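Local atomic coordinates of 2-oxoglutarate-dependent dioxygenase tropC (Talaromyces stipitatus, PDB entry 6XJJ), a protein that acts as an iron(II)- and 2-oxoglutarate-dependent dioxygenase in the biosynthetic pathway of fungal tropolones. Residues V263-P266 with P267-T270; G286-M289 with H290-T293; T129-D132 with G133-P136. All blocks are in the same frame, centred on the assembly; numbering follows the deposited sequence.

Interaction 1. Residues V263-P266 with P267-T270; sequences VWYP and PKET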
loop_
_atom_site.group_PDB
_atom_site.type_symbol
_atom_site.label_atom_id
_atom_site.label_comp_id
_atom_site.label_asym_id
_atom_site.label_seq_id
_atom_site.Cartn_x
_atom_site.Cartn_y
_atom_site.Cartn_z
ATOM N N VAL A 263 0.182 -11.200 -9.568
ATOM C CA VAL A 263 1.399 -11.399 -8.788
ATOM C C VAL A 263 2.193 -12.537 -9.414
ATOM O O VAL A 263 1.626 -13.579 -9.759
ATOM C CB VAL A 263 1.073 -11.715 -7.309
ATOM C CG1 VAL A 263 2.323 -12.097 -6.517
ATOM C CG2 VAL A 263 0.368 -10.530 -6.641
ATOM N N TRP A 264 3.503 -12.345 -9.544
ATOM C CA TRP A 264 4.362 -13.356 -10.147
ATOM C C TRP A 264 4.788 -14.378 -9.098
ATOM O O TRP A 264 5.367 -14.015 -8.069
ATOM C CB TRP A 264 5.594 -12.706 -10.782
ATOM C CG TRP A 264 6.577 -13.715 -11.336
ATOM C CD1 TRP A 264 7.741 -14.130 -10.751
ATOM C CD2 TRP A 264 6.480 -14.428 -12.578
ATOM N NE1 TRP A 264 8.372 -15.053 -11.547
ATOM C CE2 TRP A 264 7.619 -15.253 -12.675
ATOM C CE3 TRP A 264 5.544 -14.447 -13.617
ATOM C CZ2 TRP A 264 7.844 -16.091 -13.765
ATOM C CZ3 TRP A 264 5.773 -15.281 -14.700
ATOM C CH2 TRP A 264 6.913 -16.090 -14.764
ATOM N N TYR A 265 4.523 -15.655 -9.376
ATOM C CA TYR A 265 4.868 -16.759 -8.477
ATOM C C TYR A 265 5.911 -17.646 -9.147
ATOM O O TYR A 265 5.580 -18.408 -10.073
ATOM C CB TYR A 265 3.610 -17.551 -8.115
ATOM C CG TYR A 265 3.809 -18.722 -7.181
ATOM C CD1 TYR A 265 4.319 -18.534 -5.904
ATOM C CD2 TYR A 265 3.380 -19.996 -7.530
ATOM C CE1 TYR A 265 4.480 -19.591 -5.034
ATOM C CE2 TYR A 265 3.525 -21.063 -6.659
ATOM C CZ TYR A 265 4.073 -20.850 -5.407
ATOM O OH TYR A 265 4.228 -21.895 -4.529
ATOM N N PRO A 266 7.175 -17.581 -8.733
ATOM C CA PRO A 266 8.251 -18.244 -9.491
ATOM C C PRO A 266 8.047 -19.744 -9.629
ATOM O O PRO A 266 8.246 -20.294 -10.723
ATOM C CB PRO A 266 9.506 -17.924 -8.665
ATOM C CG PRO A 266 9.188 -16.638 -8.014
ATOM C CD PRO A 266 7.716 -16.656 -7.722
ATOM N N PRO A 267 7.692 -20.456 -8.553
ATOM C CA PRO A 267 7.594 -21.925 -8.666
ATOM C C PRO A 267 6.818 -22.406 -9.882
ATOM O O PRO A 267 7.253 -23.354 -10.546
ATOM C CB PRO A 267 6.902 -22.319 -7.354
ATOM C CG PRO A 267 7.330 -21.280 -6.401
ATOM C CD PRO A 267 7.369 -20.002 -7.190
ATOM N N LYS A 268 5.679 -21.790 -10.191
ATOM C CA LYS A 268 4.877 -22.167 -11.346
ATOM C C LYS A 268 5.071 -21.218 -12.522
ATOM O O LYS A 268 4.346 -21.328 -13.515
ATOM C CB LYS A 268 3.393 -22.225 -10.962
ATOM C CG LYS A 268 3.084 -23.084 -9.730
ATOM C CD LYS A 268 3.544 -24.522 -9.886
ATOM C CE LYS A 268 3.201 -25.340 -8.648
ATOM N NZ LYS A 268 3.734 -26.725 -8.733
ATOM N N GLU A 269 6.028 -20.295 -12.429
ATOM C CA GLU A 269 6.321 -19.326 -13.489
ATOM C C GLU A 269 5.030 -18.767 -14.092
ATOM O O GLU A 269 4.809 -18.799 -15.305
ATOM C CB GLU A 269 7.214 -19.954 -14.563
ATOM C CG GLU A 269 8.600 -20.376 -14.059
ATOM C CD GLU A 269 9.446 -21.026 -15.138
ATOM O OE1 GLU A 269 8.916 -21.298 -16.238
ATOM O OE2 GLU A 269 10.645 -21.274 -14.886
ATOM N N THR A 270 4.164 -18.244 -13.221
ATOM C CA THR A 270 2.860 -17.749 -13.639
ATOM C C THR A 270 2.529 -16.484 -12.854
ATOM O O THR A 270 3.044 -16.256 -11.757
ATOM C CB THR A 270 1.752 -18.798 -13.418
ATOM O OG1 THR A 270 2.189 -20.072 -13.905
ATOM C CG2 THR A 270 0.507 -18.418 -14.208
#

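Interaction 2. Residues G286-M289 with H290-T293; sequences GDTM and HRWT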
loop_
_atom_site.group_PDB
_atom_site.type_symbol
_atom_site.label_atom_id
_atom_site.label_comp_id
_atom_site.label_asym_id
_atom_site.label_seq_id
_atom_site.Cartn_x
_atom_site.Cartn_y
_atom_site.Cartn_z
ATOM N N GLY A 286 7.612 -5.785 1.064
ATOM C CA GLY A 286 8.511 -5.041 0.213
ATOM C C GLY A 286 9.951 -5.525 0.325
ATOM O O GLY A 286 10.282 -6.460 1.052
ATOM N N ASP A 287 10.821 -4.839 -0.421
ATOM C CA ASP A 287 12.220 -5.250 -0.508
ATOM C C ASP A 287 12.948 -5.062 0.822
ATOM O O ASP A 287 13.781 -5.894 1.205
ATOM C CB ASP A 287 12.918 -4.461 -1.615
ATOM C CG ASP A 287 12.370 -4.780 -2.989
ATOM O OD1 ASP A 287 11.724 -5.838 -3.139
ATOM O OD2 ASP A 287 12.562 -3.960 -3.913
ATOM N N THR A 288 12.664 -3.970 1.533
ATOM C CA THR A 288 13.291 -3.754 2.834
ATOM C C THR A 288 12.950 -4.878 3.806
ATOM O O THR A 288 13.817 -5.344 4.552
ATOM C CB THR A 288 12.862 -2.402 3.404
ATOM O OG1 THR A 288 13.287 -1.357 2.519
ATOM C CG2 THR A 288 13.480 -2.168 4.770
ATOM N N MET A 289 11.692 -5.324 3.815
ATOM C CA MET A 289 11.334 -6.475 4.639
ATOM C C MET A 289 12.006 -7.739 4.123
ATOM O O MET A 289 12.448 -8.580 4.913
ATOM C CB MET A 289 9.814 -6.652 4.676
ATOM C CG MET A 289 9.321 -7.756 5.629
ATOM S SD MET A 289 9.619 -7.399 7.381
ATOM C CE MET A 289 8.438 -6.088 7.641
ATOM N N HIS A 290 12.082 -7.895 2.797
ATOM C CA HIS A 290 12.776 -9.034 2.205
ATOM C C HIS A 290 14.195 -9.144 2.752
ATOM O O HIS A 290 14.568 -10.147 3.370
ATOM C CB HIS A 290 12.839 -8.889 0.685
ATOM C CG HIS A 290 13.257 -10.141 -0.021
ATOM N ND1 HIS A 290 12.357 -11.115 -0.388
ATOM C CD2 HIS A 290 14.483 -10.629 -0.329
ATOM C CE1 HIS A 290 13.000 -12.114 -0.962
ATOM N NE2 HIS A 290 14.293 -11.851 -0.927
ATOM N N ARG A 291 15.012 -8.113 2.499
ATOM C CA ARG A 291 16.402 -8.131 2.940
ATOM C C ARG A 291 16.502 -8.265 4.448
ATOM O O ARG A 291 17.413 -8.923 4.965
ATOM C CB ARG A 291 17.114 -6.850 2.513
ATOM C CG ARG A 291 17.325 -6.641 1.030
ATOM C CD ARG A 291 18.305 -5.498 0.861
ATOM N NE ARG A 291 17.895 -4.322 1.635
ATOM C CZ ARG A 291 17.024 -3.402 1.229
ATOM N NH1 ARG A 291 16.445 -3.503 0.039
ATOM N NH2 ARG A 291 16.733 -2.377 2.021
ATOM N N TRP A 292 15.597 -7.616 5.171
ATOM C CA TRP A 292 15.725 -7.557 6.617
ATOM C C TRP A 292 15.377 -8.895 7.252
ATOM O O TRP A 292 16.028 -9.300 8.222
ATOM C CB TRP A 292 14.920 -6.344 7.102
ATOM C CG TRP A 292 14.740 -6.151 8.544
ATOM C CD1 TRP A 292 15.605 -6.489 9.539
ATOM C CD2 TRP A 292 13.735 -5.326 9.153
ATOM N NE1 TRP A 292 15.129 -6.046 10.752
ATOM C CE2 TRP A 292 13.993 -5.311 10.539
ATOM C CE3 TRP A 292 12.619 -4.634 8.665
ATOM C CZ2 TRP A 292 13.173 -4.642 11.443
ATOM C CZ3 TRP A 292 11.799 -3.975 9.568
ATOM C CH2 TRP A 292 12.083 -3.984 10.940
ATOM N N THR A 293 14.442 -9.636 6.670
ATOM C CA THR A 293 14.371 -11.066 6.927
ATOM C C THR A 293 15.376 -11.768 6.016
ATOM O O THR A 293 16.101 -11.133 5.244
ATOM C CB THR A 293 12.949 -11.584 6.705
ATOM O OG1 THR A 293 12.603 -11.483 5.321
ATOM C CG2 THR A 293 11.968 -10.750 7.488
#

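Interaction 3. Residues T129-D132 with G133-P136; sequences THQD and GLLP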
loop_
_atom_site.group_PDB
_atom_site.type_symbol
_atom_site.label_atom_id
_atom_site.label_comp_id
_atom_site.label_asym_id
_atom_site.label_seq_id
_atom_site.Cartn_x
_atom_site.Cartn_y
_atom_site.Cartn_z
ATOM N N THR A 129 7.654 4.717 -16.472
ATOM C CA THR A 129 8.083 3.628 -17.342
ATOM C C THR A 129 8.863 2.588 -16.550
ATOM O O THR A 129 9.478 2.889 -15.524
ATOM C CB THR A 129 8.958 4.133 -18.503
ATOM O OG1 THR A 129 10.162 4.724 -17.995
ATOM C CG2 THR A 129 8.199 5.154 -19.326
ATOM N N HIS A 130 8.850 1.360 -17.065
ATOM C CA HIS A 130 9.406 0.181 -16.404
ATOM C C HIS A 130 10.425 -0.573 -17.241
ATOM O O HIS A 130 11.419 -1.061 -16.698
ATOM C CB HIS A 130 8.257 -0.755 -16.017
ATOM C CG HIS A 130 7.397 -0.219 -14.916
ATOM N ND1 HIS A 130 7.782 -0.247 -13.592
ATOM C CD2 HIS A 130 6.194 0.402 -14.945
ATOM C CE1 HIS A 130 6.837 0.303 -12.850
ATOM N NE2 HIS A 130 5.864 0.708 -13.648
ATOM N N GLN A 131 10.205 -0.697 -18.542
ATOM C CA GLN A 131 11.123 -1.419 -19.404
ATOM C C GLN A 131 11.094 -0.754 -20.769
ATOM O O GLN A 131 10.062 -0.226 -21.192
ATOM C CB GLN A 131 10.750 -2.900 -19.495
ATOM C CG GLN A 131 11.733 -3.742 -20.264
ATOM C CD GLN A 131 11.387 -5.210 -20.173
ATOM O OE1 GLN A 131 10.506 -5.600 -19.402
ATOM N NE2 GLN A 131 12.054 -6.032 -20.976
ATOM N N ASP A 132 12.240 -0.775 -21.449
ATOM C CA ASP A 132 12.391 0.023 -22.661
ATOM C C ASP A 132 11.416 -0.388 -23.761
ATOM O O ASP A 132 10.915 0.474 -24.494
ATOM C CB ASP A 132 13.826 -0.068 -23.169
ATOM C CG ASP A 132 14.784 0.760 -22.343
ATOM O OD1 ASP A 132 14.313 1.587 -21.534
ATOM O OD2 ASP A 132 16.009 0.608 -22.521
ATOM N N GLY A 133 11.127 -1.680 -23.894
ATOM C CA GLY A 133 10.212 -2.112 -24.935
ATOM C C GLY A 133 8.785 -1.609 -24.785
ATOM O O GLY A 133 8.011 -1.715 -25.742
ATOM N N LEU A 134 8.426 -1.056 -23.630
ATOM C CA LEU A 134 7.030 -0.905 -23.238
ATOM C C LEU A 134 6.628 0.565 -23.139
ATOM O O LEU A 134 7.455 1.479 -23.201
ATOM C CB LEU A 134 6.780 -1.626 -21.906
ATOM C CG LEU A 134 7.036 -3.138 -21.941
ATOM C CD1 LEU A 134 6.861 -3.751 -20.563
ATOM C CD2 LEU A 134 6.133 -3.840 -22.955
ATOM N N LEU A 135 5.318 0.774 -22.985
ATOM C CA LEU A 135 4.666 2.073 -22.914
ATOM C C LEU A 135 4.471 2.516 -21.467
ATOM O O LEU A 135 4.426 1.691 -20.548
ATOM C CB LEU A 135 3.313 2.002 -23.619
ATOM C CG LEU A 135 3.315 1.859 -25.143
ATOM C CD1 LEU A 135 1.921 1.509 -25.634
ATOM C CD2 LEU A 135 3.780 3.149 -25.792
ATOM N N PRO A 136 4.342 3.821 -21.231
ATOM C CA PRO A 136 4.194 4.319 -19.858
ATOM C C PRO A 136 2.846 3.952 -19.248
ATOM O O PRO A 136 1.885 3.610 -19.939
ATOM C CB PRO A 136 4.346 5.836 -20.015
ATOM C CG PRO A 136 3.964 6.112 -21.424
ATOM C CD PRO A 136 4.400 4.917 -22.214
#

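Interaction 1. Residues V263-P266 with P267-T270
The carbonyl oxygen of Tyr265 receives two weak backbone hydrogen bonds, one from Lys268 N and one from Thr270 N, the latter at 3.5 Å and the straighter of the two. Between Tyr265 and Thr270 a firmer bond runs the other way: Tyr265 N gives its hydrogen to Thr270 O at 2.9 Å, almost linearly (174°). Glu269 N closes the turn on Pro266 O at 2.8 Å. This is a β-hairpin joining 261-265, the middle strand of the small three-stranded antiparallel sheet in the double-stranded β-helix fold of the 2-oxoglutarate dioxygenases, to 270-273 at its edge. Pro266 to Glu269 form a type I turn, and Glu269, with positive phi (42°), supplies the first position of a G1 β-bulge, so that Glu269 and Thr270 together stand opposite Tyr265. The Tyr265 ring folds back over the turn and takes a CH-π contact: Pro267 CD sits 3.6 Å from the ring centroid, over its centre. The proline crosses the tyrosine at about a right angle, its CG reaching 3.4 Å from Tyr265 CZ, while Lys268 CG meets the ring near its plane, 3.7 Å from Tyr265 CE2. On the other side of the strand, Trp264 lays one indole face against the Thr270 backbone. Its CG is anti to the backbone N (chi1 176°), which carries CE3 to 3.6 Å from Thr270 O and places CH2 beside the Glu269 main chain. Arg301 also meets this indole in a cation-π contact, and Trp271 meets it edge-to-face.

Interaction 2. Residues G286-M289 with H290-T293
Met289 and Trp292 meet on the inner side of a short helix, the methionine sulfur standing oblique to the indole with SD 4.3 Å from Trp292 CE3, a Met-aromatic contact. Bends at chi2 and chi3 (67° and 71°) curl the Met289 chain so that SD also reaches Thr293 CG2, at 4.1 Å. This side is the tighter one: helix 171-204 backs it, Leu196 touching Met289 and Ile200 touching Thr293, while Leu211, Ile214 and Ile326 pack on the indole. Gly286, at the N-cap, leads from strand 281-285 of the large sheet into helix 287-292. Gly286 O accepts His290 N at 2.9 Å. Arg291 N to Asp287 O (2.8 Å) and Trp292 N to Thr288 O continue the series, and Thr293 N to Met289 O (2.9 Å) ends it. The loose side is that of exposed Arg291, which bends back at chi3; one face of its guanidinium lies over Asp287 O, with NH2 3.6 Å from Thr288 OG1, but the group makes no hydrogen bond across the contact. Asp287 OD2 lies 5.6 Å from Arg291 NH1, so the two form no salt bridge. Both neighbours are anchored elsewhere: the Thr288 hydroxyl is bonded to Phe246 O, the Asp287 carboxylate to Ser299 OG and Thr244 OG1, while the Asp287 main chain hydrogen-bonds to that of the iron ligand Asp245.

Interaction 3. Residues T129-D132 with G133-P136
Thr129 lays its methyl obliquely against Pro136, CG2 4.0 Å from CB of the proline ring, at the open end of a loop that doubles back between strands 121-123 and 139-144 of the large sheet. The loop reverses through a type I β-turn from Gln131 to Leu134, on the protein surface and within the N-terminal family region of this dioxygenase. One backbone hydrogen bond closes the turn: Leu134 N reaches Gln131 O at 3.1 Å with an N-H...O angle of 158°. Gly133 fills the third position of the turn, and Asp132 the second. Apolar contact across the loop is limited to Thr129 with Pro136 and Gln131 with Leu134. At the Thr129 end, chi1 of 63° sets OG1 between the backbone N and the carbonyl carbon, leaving CG2 as the branch that faces the proline. Leu134, the last residue of the turn, also touches Arg236; farther on, Pro136 O accepts a hydrogen bond from Gln237 NE2, tying the returning arm to the chain around 236-237. At the turn itself, the side chains meet through Leu134 CD1 and Gln131 CB, 4.1 Å apart.

The three contacts lie apart around the iron site and do not touch: interactions 1 and 2 come within about 9 Å at their nearest atoms, 1 and 3 within about 12 Å, 2 and 3 within about 11 Å. The iron(III) ion is held by His243, Asp245 and His302. Interaction 1 approaches it through Val263, whose side chain is about 4 Å from that of His302 and about 9 Å from the metal. In interaction 2, Gly286 is about 4 Å from the Asp245 side chain, and the Asp287 side chain lies about 3 Å from a bound acetate, probably from the crystallisation liquor. Interaction 3 is earlier in the chain, and its Gln131 side chain is about 10 Å from that of His243.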